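Local structure of conserved domain protein (Porphyromonas gingivalis, 3PNN) at residues K5-G16 and F48-F59; D125-L135 and L267-G275. The protein is probably a cytoplasmic glycosyltransferase with a Rossmann-like alpha/beta/alpha fold, acting in the formation of glycosidic linkages. All coordinates share one frame; numbering follows the deposited sequence.

Contact 1: residues K5-G16 and F48-F59; sequences KPTLFVLAAGMG and FGRLVFVIRHSF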
loop_
_atom_site.group_PDB
_atom_site.type_symbol
_atom_site.label_atom_id
_atom_site.label_comp_id
_atom_site.label_asym_id
_atom_site.label_seq_id
_atom_site.Cartn_x
_atom_site.Cartn_y
_atom_site.Cartn_z
ATOM N N LYS A 5 -0.448 -19.738 -5.794
ATOM C CA LYS A 5 -0.430 -18.409 -6.381
ATOM C C LYS A 5 -0.640 -17.426 -5.233
ATOM O O LYS A 5 -1.476 -17.661 -4.357
ATOM C CB LYS A 5 -1.546 -18.244 -7.407
ATOM C CG LYS A 5 -1.396 -19.120 -8.657
ATOM C CD LYS A 5 -2.637 -19.018 -9.540
ATOM C CE LYS A 5 -2.393 -19.562 -10.947
ATOM N NZ LYS A 5 -1.972 -18.487 -11.896
ATOM N N PRO A 6 0.118 -16.327 -5.229
ATOM C CA PRO A 6 0.028 -15.395 -4.097
ATOM C C PRO A 6 -1.237 -14.547 -4.138
ATOM O O PRO A 6 -1.892 -14.400 -5.175
ATOM C CB PRO A 6 1.283 -14.524 -4.258
ATOM C CG PRO A 6 1.547 -14.538 -5.746
ATOM C CD PRO A 6 1.010 -15.841 -6.296
ATOM N N THR A 7 -1.582 -13.986 -2.982
ATOM C CA THR A 7 -2.775 -13.180 -2.832
ATOM C C THR A 7 -2.434 -11.696 -2.960
ATOM O O THR A 7 -1.392 -11.252 -2.468
ATOM C CB THR A 7 -3.385 -13.460 -1.439
ATOM O OG1 THR A 7 -3.898 -14.801 -1.423
ATOM C CG2 THR A 7 -4.511 -12.459 -1.082
ATOM N N LEU A 8 -3.290 -10.929 -3.627
ATOM C CA LEU A 8 -3.161 -9.467 -3.627
ATOM C C LEU A 8 -4.144 -8.858 -2.612
ATOM O O LEU A 8 -5.354 -9.011 -2.741
ATOM C CB LEU A 8 -3.419 -8.888 -5.029
ATOM C CG LEU A 8 -3.303 -7.355 -5.103
ATOM C CD1 LEU A 8 -1.859 -6.925 -4.865
ATOM C CD2 LEU A 8 -3.761 -6.864 -6.460
ATOM N N PHE A 9 -3.614 -8.163 -1.614
ATOM C CA PHE A 9 -4.421 -7.610 -0.527
ATOM C C PHE A 9 -4.429 -6.115 -0.779
ATOM O O PHE A 9 -3.383 -5.461 -0.714
ATOM C CB PHE A 9 -3.757 -7.952 0.817
ATOM C CG PHE A 9 -4.585 -7.621 2.044
ATOM C CD1 PHE A 9 -5.876 -7.127 1.943
ATOM C CD2 PHE A 9 -4.056 -7.835 3.318
ATOM C CE1 PHE A 9 -6.634 -6.840 3.086
ATOM C CE2 PHE A 9 -4.810 -7.552 4.455
ATOM C CZ PHE A 9 -6.104 -7.049 4.330
ATOM N N VAL A 10 -5.601 -5.581 -1.109
ATOM C CA VAL A 10 -5.723 -4.174 -1.461
ATOM C C VAL A 10 -6.283 -3.344 -0.304
ATOM O O VAL A 10 -7.378 -3.625 0.224
ATOM C CB VAL A 10 -6.616 -3.982 -2.719
ATOM C CG1 VAL A 10 -6.757 -2.497 -3.048
ATOM C CG2 VAL A 10 -6.044 -4.761 -3.922
ATOM N N LEU A 11 -5.534 -2.317 0.103
ATOM C CA LEU A 11 -5.985 -1.418 1.171
ATOM C C LEU A 11 -7.029 -0.426 0.651
ATOM O O LEU A 11 -6.689 0.645 0.149
ATOM C CB LEU A 11 -4.798 -0.660 1.772
ATOM C CG LEU A 11 -3.704 -1.545 2.366
ATOM C CD1 LEU A 11 -2.594 -0.668 2.936
ATOM C CD2 LEU A 11 -4.285 -2.455 3.451
ATOM N N ALA A 12 -8.300 -0.784 0.790
ATOM C CA ALA A 12 -9.384 -0.003 0.202
ATOM C C ALA A 12 -10.305 0.631 1.249
ATOM O O ALA A 12 -11.399 1.106 0.938
ATOM C CB ALA A 12 -10.184 -0.876 -0.767
ATOM N N ALA A 13 -9.854 0.662 2.495
ATOM C CA ALA A 13 -10.729 1.048 3.588
ATOM C C ALA A 13 -10.999 2.552 3.578
ATOM O O ALA A 13 -11.956 3.019 4.185
ATOM C CB ALA A 13 -10.131 0.605 4.911
ATOM N N GLY A 14 -10.155 3.297 2.864
ATOM C CA GLY A 14 -10.284 4.743 2.784
ATOM C C GLY A 14 -11.146 5.246 1.635
ATOM O O GLY A 14 -11.241 6.459 1.419
HETATM N N MSE A 15 -11.782 4.328 0.903
HETATM C CA MSE A 15 -12.546 4.686 -0.305
HETATM C C MSE A 15 -13.944 5.229 -0.082
HETATM O O MSE A 15 -14.615 5.615 -1.047
HETATM C CB MSE A 15 -12.699 3.491 -1.235
HETATM C CG MSE A 15 -11.529 2.589 -1.270
HETATM SE SE MSE A 15 -11.132 2.256 -3.095
HETATM C CE MSE A 15 -10.428 4.086 -3.382
ATOM N N GLY A 16 -14.410 5.223 1.160
ATOM C CA GLY A 16 -15.746 5.707 1.437
ATOM C C GLY A 16 -15.748 7.197 1.724
ATOM O O GLY A 16 -14.721 7.773 2.085
ATOM N N PHE A 48 -0.908 -13.405 -9.766
ATOM C CA PHE A 48 -1.582 -13.433 -8.467
ATOM C C PHE A 48 -2.844 -14.278 -8.582
ATOM O O PHE A 48 -3.489 -14.280 -9.621
ATOM C CB PHE A 48 -1.912 -12.017 -7.977
ATOM C CG PHE A 48 -0.722 -11.291 -7.416
ATOM C CD1 PHE A 48 -0.481 -11.291 -6.047
ATOM C CD2 PHE A 48 0.162 -10.623 -8.260
ATOM C CE1 PHE A 48 0.629 -10.643 -5.522
ATOM C CE2 PHE A 48 1.283 -9.963 -7.740
ATOM C CZ PHE A 48 1.507 -9.974 -6.372
ATOM N N GLY A 49 -3.181 -15.004 -7.516
ATOM C CA GLY A 49 -4.249 -15.991 -7.573
ATOM C C GLY A 49 -5.610 -15.545 -7.076
ATOM O O GLY A 49 -6.622 -16.156 -7.409
ATOM N N ARG A 50 -5.641 -14.490 -6.272
ATOM C CA ARG A 50 -6.901 -14.006 -5.711
ATOM C C ARG A 50 -6.716 -12.600 -5.168
ATOM O O ARG A 50 -5.580 -12.177 -4.875
ATOM C CB ARG A 50 -7.379 -14.930 -4.579
ATOM C CG ARG A 50 -6.487 -14.905 -3.347
ATOM C CD ARG A 50 -6.656 -16.164 -2.499
ATOM N NE ARG A 50 -6.331 -17.359 -3.268
ATOM C CZ ARG A 50 -5.099 -17.722 -3.624
ATOM N NH1 ARG A 50 -4.042 -16.984 -3.272
ATOM N NH2 ARG A 50 -4.923 -18.828 -4.338
ATOM N N LEU A 51 -7.831 -11.885 -5.036
ATOM C CA LEU A 51 -7.839 -10.553 -4.465
ATOM C C LEU A 51 -8.574 -10.541 -3.135
ATOM O O LEU A 51 -9.635 -11.157 -2.980
ATOM C CB LEU A 51 -8.563 -9.575 -5.387
ATOM C CG LEU A 51 -8.248 -9.585 -6.878
ATOM C CD1 LEU A 51 -9.108 -8.491 -7.554
ATOM C CD2 LEU A 51 -6.762 -9.349 -7.113
ATOM N N VAL A 52 -8.017 -9.816 -2.178
ATOM C CA VAL A 52 -8.735 -9.498 -0.954
ATOM C C VAL A 52 -8.753 -7.974 -0.796
ATOM O O VAL A 52 -7.701 -7.325 -0.903
ATOM C CB VAL A 52 -8.067 -10.153 0.284
ATOM C CG1 VAL A 52 -8.747 -9.687 1.582
ATOM C CG2 VAL A 52 -8.106 -11.678 0.161
ATOM N N PHE A 53 -9.941 -7.407 -0.570
ATOM C CA PHE A 53 -10.076 -5.977 -0.307
ATOM C C PHE A 53 -10.463 -5.777 1.141
ATOM O O PHE A 53 -11.426 -6.387 1.607
ATOM C CB PHE A 53 -11.183 -5.353 -1.177
ATOM C CG PHE A 53 -10.907 -5.445 -2.659
ATOM C CD1 PHE A 53 -10.170 -4.450 -3.298
ATOM C CD2 PHE A 53 -11.369 -6.526 -3.398
ATOM C CE1 PHE A 53 -9.907 -4.525 -4.673
ATOM C CE2 PHE A 53 -11.108 -6.621 -4.777
ATOM C CZ PHE A 53 -10.378 -5.617 -5.410
ATOM N N VAL A 54 -9.737 -4.922 1.854
ATOM C CA VAL A 54 -10.267 -4.457 3.136
ATOM C C VAL A 54 -11.037 -3.154 2.888
ATOM O O VAL A 54 -10.493 -2.201 2.332
ATOM C CB VAL A 54 -9.177 -4.269 4.215
ATOM C CG1 VAL A 54 -8.058 -3.358 3.717
ATOM C CG2 VAL A 54 -9.804 -3.755 5.522
ATOM N N ILE A 55 -12.309 -3.145 3.270
ATOM C CA ILE A 55 -13.163 -1.972 3.125
ATOM C C ILE A 55 -13.863 -1.728 4.463
ATOM O O ILE A 55 -13.469 -2.304 5.479
ATOM C CB ILE A 55 -14.218 -2.167 2.009
ATOM C CG1 ILE A 55 -15.157 -3.333 2.335
ATOM C CG2 ILE A 55 -13.550 -2.385 0.637
ATOM C CD1 ILE A 55 -16.459 -3.294 1.491
ATOM N N ARG A 56 -14.887 -0.872 4.477
ATOM C CA ARG A 56 -15.718 -0.726 5.672
ATOM C C ARG A 56 -17.178 -0.984 5.323
ATOM O O ARG A 56 -17.574 -0.832 4.174
ATOM C CB ARG A 56 -15.516 0.654 6.314
ATOM C CG ARG A 56 -14.036 0.962 6.518
ATOM C CD ARG A 56 -13.761 2.220 7.353
ATOM N NE ARG A 56 -12.314 2.438 7.415
ATOM C CZ ARG A 56 -11.707 3.597 7.163
ATOM N NH1 ARG A 56 -12.423 4.689 6.881
ATOM N NH2 ARG A 56 -10.380 3.669 7.222
ATOM N N HIS A 57 -17.974 -1.389 6.310
ATOM C CA HIS A 57 -19.374 -1.704 6.054
ATOM C C HIS A 57 -20.144 -0.496 5.518
ATOM O O HIS A 57 -21.084 -0.656 4.747
ATOM C CB HIS A 57 -20.058 -2.222 7.323
ATOM C CG HIS A 57 -19.639 -3.606 7.710
ATOM N ND1 HIS A 57 -19.989 -4.720 6.977
ATOM C CD2 HIS A 57 -18.909 -4.056 8.757
ATOM C CE1 HIS A 57 -19.484 -5.797 7.552
ATOM N NE2 HIS A 57 -18.825 -5.423 8.636
ATOM N N SER A 58 -19.732 0.706 5.922
ATOM C CA SER A 58 -20.431 1.934 5.522
ATOM C C SER A 58 -20.515 2.149 4.007
ATOM O O SER A 58 -21.381 2.885 3.533
ATOM C CB SER A 58 -19.806 3.168 6.188
ATOM O OG SER A 58 -18.583 3.524 5.575
ATOM N N PHE A 59 -19.631 1.519 3.244
ATOM C CA PHE A 59 -19.715 1.640 1.788
ATOM C C PHE A 59 -19.697 0.285 1.078
ATOM O O PHE A 59 -19.368 0.190 -0.100
ATOM C CB PHE A 59 -18.645 2.597 1.226
ATOM C CG PHE A 59 -17.217 2.192 1.512
ATOM C CD1 PHE A 59 -16.486 1.489 0.580
ATOM C CD2 PHE A 59 -16.592 2.569 2.692
ATOM C CE1 PHE A 59 -15.157 1.139 0.817
ATOM C CE2 PHE A 59 -15.273 2.216 2.947
ATOM C CZ PHE A 59 -14.547 1.505 2.002
HETATM O O HOH W 1 -2.825 -20.860 -4.068
#
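Arg50 reaches Lys5 and Thr7 through two bends: its CG stands between its own backbone N and carbonyl carbon (chi1 67°), and a turn at chi3 (59°) brings the guanidinium alongside the other strand. There NH1 donates to Lys5 O at 2.9 Å and to Thr7 OG1 at 2.9 Å. Both acceptors lie in the guanidinium plane, which fixes its rotation; Glu116 also bonds Thr7 OG1. A water accepts from Arg50 NH2 and Lys5 N. Close by, Pro6 CG packs over a face of Phe48, 4.2 Å from the ring centroid.

From here the strands run parallel. Leu8 N bonds Arg50 O, Val52 N bonds Leu8 O, Val10 N bonds Val52 O and Val54 N bonds Val10 O; Ala12 N to Val54 O is weak. On one face Leu8 lies beside Leu51, and Val10 CB meets Phe53 CD1 at 3.6 Å. On the other, Phe9 CE1 sits 3.8 Å from Val54 CB.

Past the strand ends, Ala13 O rests above the centre of the Arg56 guanidinium, 3.0 Å from CZ, while Arg56 NH2 bonds Gln82. Gly16 CA lies over the Phe59 ring, 3.9 Å from its centroid. With helix 35-46 packed on the Leu8 and Leu51 face, this is a beta-alpha-beta unit; its glycine-containing turn after the first strand resembles the signature loop of sugar nucleotidyltransferases.

Contact 2: residues D125-L135 and L267-G275; sequences DFYGRNGFEVL and LDTTARWFG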
loop_
_atom_site.group_PDB
_atom_site.type_symbol
_atom_site.label_atom_id
_atom_site.label_comp_id
_atom_site.label_asym_id
_atom_site.label_seq_id
_atom_site.Cartn_x
_atom_site.Cartn_y
_atom_site.Cartn_z
ATOM N N ASP A 125 -2.943 4.079 -6.093
ATOM C CA ASP A 125 -1.616 4.362 -6.653
ATOM C C ASP A 125 -1.340 3.444 -7.835
ATOM O O ASP A 125 -1.732 2.273 -7.823
ATOM C CB ASP A 125 -0.508 4.178 -5.604
ATOM C CG ASP A 125 -0.486 5.300 -4.581
ATOM O OD1 ASP A 125 0.048 6.382 -4.881
ATOM O OD2 ASP A 125 -1.035 5.110 -3.488
ATOM N N PHE A 126 -0.655 3.977 -8.845
ATOM C CA PHE A 126 -0.248 3.195 -10.004
ATOM C C PHE A 126 1.188 2.713 -9.818
ATOM O O PHE A 126 2.132 3.517 -9.762
ATOM C CB PHE A 126 -0.405 4.015 -11.301
ATOM C CG PHE A 126 -0.042 3.258 -12.554
ATOM C CD1 PHE A 126 -1.030 2.641 -13.331
ATOM C CD2 PHE A 126 1.280 3.183 -12.978
ATOM C CE1 PHE A 126 -0.701 1.954 -14.502
ATOM C CE2 PHE A 126 1.623 2.493 -14.148
ATOM C CZ PHE A 126 0.632 1.876 -14.911
ATOM N N TYR A 127 1.353 1.396 -9.720
ATOM C CA TYR A 127 2.654 0.810 -9.395
ATOM C C TYR A 127 3.463 0.374 -10.628
ATOM O O TYR A 127 4.692 0.308 -10.580
ATOM C CB TYR A 127 2.449 -0.365 -8.449
ATOM C CG TYR A 127 1.971 0.071 -7.085
ATOM C CD1 TYR A 127 2.877 0.526 -6.130
ATOM C CD2 TYR A 127 0.613 0.054 -6.756
ATOM C CE1 TYR A 127 2.449 0.945 -4.872
ATOM C CE2 TYR A 127 0.179 0.465 -5.493
ATOM C CZ TYR A 127 1.111 0.897 -4.554
ATOM O OH TYR A 127 0.703 1.308 -3.301
ATOM N N GLY A 128 2.770 0.067 -11.721
ATOM C CA GLY A 128 3.416 -0.373 -12.949
ATOM C C GLY A 128 3.598 -1.882 -13.023
ATOM O O GLY A 128 3.794 -2.553 -12.013
ATOM N N ARG A 129 3.542 -2.424 -14.232
ATOM C CA ARG A 129 3.522 -3.873 -14.413
ATOM C C ARG A 129 4.700 -4.593 -13.774
ATOM O O ARG A 129 4.515 -5.632 -13.138
ATOM C CB ARG A 129 3.463 -4.219 -15.895
ATOM C CG ARG A 129 3.335 -5.701 -16.157
ATOM C CD ARG A 129 3.045 -5.920 -17.648
ATOM N NE ARG A 129 2.915 -7.334 -17.975
ATOM C CZ ARG A 129 2.823 -7.800 -19.219
ATOM N NH1 ARG A 129 2.868 -6.952 -20.241
ATOM N NH2 ARG A 129 2.704 -9.108 -19.436
ATOM N N ASN A 130 5.912 -4.071 -13.948
ATOM C CA ASN A 130 7.080 -4.763 -13.402
ATOM C C ASN A 130 7.126 -4.820 -11.865
ATOM O O ASN A 130 7.771 -5.711 -11.293
ATOM C CB ASN A 130 8.382 -4.192 -13.965
ATOM C CG ASN A 130 9.566 -5.063 -13.649
ATOM O OD1 ASN A 130 9.708 -6.165 -14.192
ATOM N ND2 ASN A 130 10.416 -4.588 -12.762
ATOM N N GLY A 131 6.447 -3.877 -11.204
ATOM C CA GLY A 131 6.290 -3.922 -9.758
ATOM C C GLY A 131 5.574 -5.196 -9.353
ATOM O O GLY A 131 6.022 -5.931 -8.472
ATOM N N PHE A 132 4.439 -5.466 -9.994
ATOM C CA PHE A 132 3.740 -6.735 -9.757
ATOM C C PHE A 132 4.555 -7.960 -10.147
ATOM O O PHE A 132 4.484 -8.993 -9.473
ATOM C CB PHE A 132 2.377 -6.740 -10.460
ATOM C CG PHE A 132 1.442 -5.718 -9.911
ATOM C CD1 PHE A 132 0.688 -5.997 -8.780
ATOM C CD2 PHE A 132 1.376 -4.446 -10.471
ATOM C CE1 PHE A 132 -0.159 -5.046 -8.243
ATOM C CE2 PHE A 132 0.531 -3.489 -9.945
ATOM C CZ PHE A 132 -0.240 -3.785 -8.820
ATOM N N GLU A 133 5.323 -7.870 -11.233
ATOM C CA GLU A 133 6.133 -9.018 -11.660
ATOM C C GLU A 133 7.227 -9.398 -10.670
ATOM O O GLU A 133 7.381 -10.575 -10.335
ATOM C CB GLU A 133 6.753 -8.781 -13.051
ATOM C CG GLU A 133 5.683 -8.686 -14.154
ATOM C CD GLU A 133 6.272 -8.311 -15.511
ATOM O OE1 GLU A 133 7.252 -7.531 -15.566
ATOM O OE2 GLU A 133 5.742 -8.798 -16.525
ATOM N N VAL A 134 8.000 -8.424 -10.199
ATOM C CA VAL A 134 9.074 -8.773 -9.262
ATOM C C VAL A 134 8.483 -9.239 -7.932
ATOM O O VAL A 134 9.023 -10.135 -7.270
ATOM C CB VAL A 134 10.075 -7.608 -9.023
ATOM C CG1 VAL A 134 10.796 -7.254 -10.343
ATOM C CG2 VAL A 134 9.375 -6.389 -8.413
ATOM N N LEU A 135 7.356 -8.647 -7.551
ATOM C CA LEU A 135 6.730 -8.999 -6.269
ATOM C C LEU A 135 6.161 -10.415 -6.283
ATOM O O LEU A 135 6.376 -11.208 -5.346
ATOM C CB LEU A 135 5.638 -7.985 -5.926
ATOM C CG LEU A 135 4.943 -8.071 -4.561
ATOM C CD1 LEU A 135 5.967 -8.120 -3.444
ATOM C CD2 LEU A 135 4.042 -6.846 -4.443
ATOM N N LEU A 267 13.173 -4.835 -3.603
ATOM C CA LEU A 267 13.197 -5.236 -5.008
ATOM C C LEU A 267 13.220 -3.981 -5.865
ATOM O O LEU A 267 12.292 -3.186 -5.826
ATOM C CB LEU A 267 11.964 -6.086 -5.333
ATOM C CG LEU A 267 11.730 -7.265 -4.373
ATOM C CD1 LEU A 267 10.329 -7.855 -4.571
ATOM C CD2 LEU A 267 12.792 -8.352 -4.573
ATOM N N ASP A 268 14.290 -3.796 -6.634
ATOM C CA ASP A 268 14.452 -2.563 -7.408
ATOM C C ASP A 268 13.761 -2.653 -8.773
ATOM O O ASP A 268 14.409 -2.909 -9.783
ATOM C CB ASP A 268 15.949 -2.242 -7.582
ATOM C CG ASP A 268 16.199 -0.812 -8.087
ATOM O OD1 ASP A 268 15.229 -0.030 -8.226
ATOM O OD2 ASP A 268 17.380 -0.468 -8.334
ATOM N N THR A 269 12.458 -2.419 -8.808
ATOM C CA THR A 269 11.702 -2.559 -10.059
ATOM C C THR A 269 12.104 -1.521 -11.096
ATOM O O THR A 269 12.585 -0.441 -10.750
ATOM C CB THR A 269 10.171 -2.459 -9.801
ATOM O OG1 THR A 269 9.463 -2.628 -11.035
ATOM C CG2 THR A 269 9.812 -1.097 -9.206
ATOM N N THR A 270 11.912 -1.849 -12.373
ATOM C CA THR A 270 12.049 -0.863 -13.451
ATOM C C THR A 270 10.745 -0.087 -13.662
ATOM O O THR A 270 10.701 0.866 -14.440
ATOM C CB THR A 270 12.430 -1.531 -14.793
ATOM O OG1 THR A 270 11.536 -2.625 -15.057
ATOM C CG2 THR A 270 13.880 -2.044 -14.740
ATOM N N ALA A 271 9.674 -0.506 -12.991
ATOM C CA ALA A 271 8.410 0.204 -13.112
ATOM C C ALA A 271 8.532 1.615 -12.538
ATOM O O ALA A 271 9.349 1.877 -11.655
ATOM C CB ALA A 271 7.268 -0.565 -12.396
ATOM N N ARG A 272 7.691 2.513 -13.024
ATOM C CA ARG A 272 7.599 3.859 -12.471
ATOM C C ARG A 272 6.208 4.116 -11.876
ATOM O O ARG A 272 5.193 3.886 -12.534
ATOM C CB ARG A 272 7.896 4.877 -13.568
ATOM C CG ARG A 272 9.324 4.780 -14.099
ATOM C CD ARG A 272 10.244 5.616 -13.240
ATOM N NE ARG A 272 9.868 7.023 -13.366
ATOM C CZ ARG A 272 10.451 7.890 -14.194
ATOM N NH1 ARG A 272 10.022 9.146 -14.246
ATOM N NH2 ARG A 272 11.466 7.503 -14.963
ATOM N N TRP A 273 6.187 4.613 -10.640
ATOM C CA TRP A 273 4.962 4.952 -9.931
ATOM C C TRP A 273 4.352 6.231 -10.495
ATOM O O TRP A 273 5.062 7.146 -10.910
ATOM C CB TRP A 273 5.267 5.165 -8.443
ATOM C CG TRP A 273 4.146 5.852 -7.677
ATOM C CD1 TRP A 273 3.136 5.252 -6.989
ATOM C CD2 TRP A 273 3.948 7.267 -7.525
ATOM N NE1 TRP A 273 2.307 6.202 -6.430
ATOM C CE2 TRP A 273 2.786 7.447 -6.747
ATOM C CE3 TRP A 273 4.635 8.395 -7.984
ATOM C CZ2 TRP A 273 2.302 8.710 -6.405
ATOM C CZ3 TRP A 273 4.153 9.650 -7.647
ATOM C CH2 TRP A 273 2.990 9.794 -6.873
ATOM N N PHE A 274 3.032 6.290 -10.518
ATOM C CA PHE A 274 2.386 7.596 -10.512
ATOM C C PHE A 274 1.060 7.608 -9.767
ATOM O O PHE A 274 0.481 6.567 -9.469
ATOM C CB PHE A 274 2.267 8.220 -11.896
ATOM C CG PHE A 274 1.777 7.296 -12.941
ATOM C CD1 PHE A 274 0.411 7.135 -13.157
ATOM C CD2 PHE A 274 2.677 6.610 -13.751
ATOM C CE1 PHE A 274 -0.059 6.283 -14.162
ATOM C CE2 PHE A 274 2.219 5.759 -14.750
ATOM C CZ PHE A 274 0.849 5.595 -14.956
ATOM N N GLY A 275 0.603 8.806 -9.448
ATOM C CA GLY A 275 -0.544 8.959 -8.587
ATOM C C GLY A 275 -0.869 10.426 -8.473
ATOM O O GLY A 275 -0.067 11.290 -8.843
#
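Three hydrogen bonds tie Asp125 and Phe126 to Trp273 and Phe274. Two are backbone bonds that make a single antiparallel bridge: Phe126 N gives to Phe274 O at 2.9 Å, and Phe274 N returns to Phe126 O at 3.0 Å. The third joins side chains. Trp273 NE1 points in its ring plane at Asp125 OD1, 2.7 Å away, and meets the carboxylate from its anti side, 31° out of plane. Asn122 holds Asp125 OD2, and glycerol, probably from the crystallisation liquor, is hydrogen-bonded to OD1 and to OD2, consistent with a pocket beside the carboxylate. Within 267-275, Thr269 OG1 accepts from Ala271 N at 2.9 Å, an ST turn.

The aromatic contact pairs Phe126 with Phe274. Their rings form an offset stack, centroids 4.0 Å apart and planes 11° from parallel, with both side chains pointing the same way.

Van der Waals packing follows at the start of helix 129-140: Ala271 CB lies 3.3 Å from Tyr127 O, just before the helix, and 3.6 Å from Gly131 N in its first turn. Further on, the side chains of Val134 and Leu267 pass in opposite directions, Val134 CG2 4.0 Å from Leu267 CB.

Helix 282-294 covers the stacked phenylalanines through Leu289, Phe126 also touches Tyr38 of helix 35-46, and strand 148-155 runs beside strand 263-268, with Thr269 and Trp273 leaning on Tyr154.

How the contacts relate
From the N terminus, the chain lays down 5-16, passes through helix 35-46 and returns at 48-59, so contact 1 closes a short loop within the first part of the fold. Contact 2 opens only later: 125-135 follows strand 118-122, and a much longer excursion through strands 148-155 to 217-220 and two helices ends at 267-275. The two loops therefore lie in series, neither nested nor crossing. Their centres are 18 Å apart, yet they touch where Phe48 CE2 comes within 3.8 Å of Phe132 O. Contact 1 joins parallel strands of the N-terminal half; contact 2 ties the segment after strand 118-122 to the C-terminal strand 263-268.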